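Local coordinates for protein gingipain R (PDB 1CVR) that cleaves peptide bonds after arginine as a bacterial cysteine proteinase with a caspase-like fold, at residues 197-202 with 230-235. Sequence-based numbering, arbitrary orientation.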
loop_
_atom_site.group_PDB
_atom_site.type_symbol
_atom_site.label_atom_id
_atom_site.label_comp_id
_atom_site.label_asym_id
_atom_site.label_seq_id
_atom_site.Cartn_x
_atom_site.Cartn_y
_atom_site.Cartn_z
ATOM N N ASP A 197 15.667 -13.692 11.438
ATOM C CA ASP A 197 16.445 -12.759 12.263
ATOM C C ASP A 197 16.354 -11.317 11.778
ATOM O O ASP A 197 16.303 -10.384 12.583
ATOM C CB ASP A 197 17.933 -13.153 12.316
ATOM C CG ASP A 197 18.178 -14.446 13.086
ATOM O OD1 ASP A 197 17.293 -14.873 13.854
ATOM O OD2 ASP A 197 19.275 -15.025 12.939
ATOM N N ALA A 198 16.346 -11.130 10.461
ATOM C CA ALA A 198 16.274 -9.784 9.885
ATOM C C ALA A 198 14.927 -9.136 10.225
ATOM O O ALA A 198 14.879 -8.002 10.704
ATOM C CB ALA A 198 16.478 -9.847 8.366
ATOM N N PHE A 199 13.836 -9.847 9.958
ATOM C CA PHE A 199 12.514 -9.345 10.302
ATOM C C PHE A 199 12.420 -9.044 11.805
ATOM O O PHE A 199 11.972 -7.976 12.212
ATOM C CB PHE A 199 11.425 -10.372 9.978
ATOM C CG PHE A 199 10.852 -10.263 8.587
ATOM C CD1 PHE A 199 11.520 -10.785 7.482
ATOM C CD2 PHE A 199 9.612 -9.657 8.393
ATOM C CE1 PHE A 199 10.955 -10.708 6.198
ATOM C CE2 PHE A 199 9.041 -9.576 7.120
ATOM C CZ PHE A 199 9.708 -10.100 6.027
ATOM N N ASN A 200 12.839 -9.993 12.636
ATOM C CA ASN A 200 12.727 -9.796 14.076
ATOM C C ASN A 200 13.601 -8.687 14.631
ATOM O O ASN A 200 13.318 -8.150 15.708
ATOM C CB ASN A 200 12.977 -11.115 14.813
ATOM C CG ASN A 200 11.888 -12.126 14.536
ATOM O OD1 ASN A 200 10.812 -11.762 14.051
ATOM N ND2 ASN A 200 12.138 -13.386 14.852
ATOM N N GLY A 201 14.633 -8.323 13.876
ATOM C CA GLY A 201 15.523 -7.262 14.306
ATOM C C GLY A 201 14.941 -5.888 14.025
ATOM O O GLY A 201 15.310 -4.920 14.686
ATOM N N GLY A 202 14.042 -5.801 13.039
ATOM C CA GLY A 202 13.431 -4.533 12.690
ATOM C C GLY A 202 13.841 -3.975 11.333
ATOM O O GLY A 202 14.971 -3.528 11.158
ATOM N N LEU A 230 7.946 -15.342 13.221
ATOM C CA LEU A 230 8.145 -13.892 13.237
ATOM C C LEU A 230 7.527 -13.250 14.471
ATOM O O LEU A 230 6.407 -13.581 14.877
ATOM C CB LEU A 230 7.536 -13.237 11.976
ATOM C CG LEU A 230 7.978 -13.795 10.614
ATOM C CD1 LEU A 230 7.270 -13.025 9.478
ATOM C CD2 LEU A 230 9.476 -13.684 10.486
ATOM N N THR A 231 8.255 -12.312 15.058
ATOM C CA THR A 231 7.773 -11.615 16.235
ATOM C C THR A 231 7.956 -10.106 16.067
ATOM O O THR A 231 8.123 -9.376 17.050
ATOM C CB THR A 231 8.538 -12.085 17.483
ATOM O OG1 THR A 231 9.925 -11.793 17.322
ATOM C CG2 THR A 231 8.377 -13.590 17.661
ATOM N N ASN A 232 7.916 -9.637 14.822
ATOM C CA ASN A 232 8.087 -8.215 14.547
ATOM C C ASN A 232 6.748 -7.481 14.746
ATOM O O ASN A 232 6.185 -6.903 13.818
ATOM C CB ASN A 232 8.663 -8.022 13.123
ATOM C CG ASN A 232 7.730 -8.505 12.025
ATOM O OD1 ASN A 232 7.132 -9.584 12.124
ATOM N ND2 ASN A 232 7.627 -7.719 10.947
ATOM N N SER A 233 6.256 -7.527 15.983
ATOM C CA SER A 233 4.983 -6.922 16.372
ATOM C C SER A 233 4.868 -5.468 15.976
ATOM O O SER A 233 5.540 -4.630 16.543
ATOM C CB SER A 233 4.794 -7.049 17.883
ATOM O OG SER A 233 4.720 -8.416 18.246
ATOM N N ASN A 234 3.992 -5.177 15.020
ATOM C CA ASN A 234 3.808 -3.813 14.526
ATOM C C ASN A 234 5.101 -3.090 14.108
ATOM O O ASN A 234 5.205 -1.869 14.218
ATOM C CB ASN A 234 3.008 -2.943 15.523
ATOM C CG ASN A 234 1.503 -3.109 15.356
ATOM O OD1 ASN A 234 0.999 -3.163 14.229
ATOM N ND2 ASN A 234 0.776 -3.166 16.465
ATOM N N GLN A 235 6.083 -3.862 13.642
ATOM C CA GLN A 235 7.329 -3.318 13.109
ATOM C C GLN A 235 7.336 -4.017 11.739
ATOM O O GLN A 235 8.100 -4.953 11.484
ATOM C CB GLN A 235 8.517 -3.728 13.975
ATOM C CG GLN A 235 8.413 -3.175 15.396
ATOM C CD GLN A 235 9.691 -3.330 16.200
ATOM O OE1 GLN A 235 9.796 -2.816 17.313
ATOM N NE2 GLN A 235 10.664 -4.031 15.648
HETATM O O HOH W 1 10.674 -5.702 11.043
HETATM O O HOH W 2 11.005 -9.168 17.641
HETATM O O HOH W 3 13.174 -3.255 16.529
#
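Asn200, near the end of helix 192-201, sends OD1 to Thr231 N over 2.8 Å; the N-H points almost straight at the oxygen (176°) but arrives from above the carbonyl plane. In the caspase-like fold this joins the C-terminal end of the helix to the loop leading into strand 238-242. Asn200 ND2 makes a weak bond to Gln229 O, so one amide binds backbone groups on both sides of Leu230. Phe199 CB packs on Leu230 CD2 at 3.9 Å, an apolar contact between buried residues. Asparagine suits position 232 because its amide donates within its own turn and accepts outside it: ND2 bridges the type II turn Asn232-Gln235 by donating to Gln235 O (2.9 Å), while OD1 accepts from Gly271 N. With CG lying between the backbone N and carbonyl carbon (chi1 64°), ND2 also comes to the edge of the Phe199 ring, amide and ring planes 89° apart. A water lies 2.7 Å from Gln235 O and also near Phe199 O. Gly202 is the first residue to leave helical angles, with positive phi; a side chain would press on the preceding carbonyl oxygen, so glycine suits the place. Beside it a water accepts from Gln235 NE2 at 2.8 Å and donates to Gly201 O.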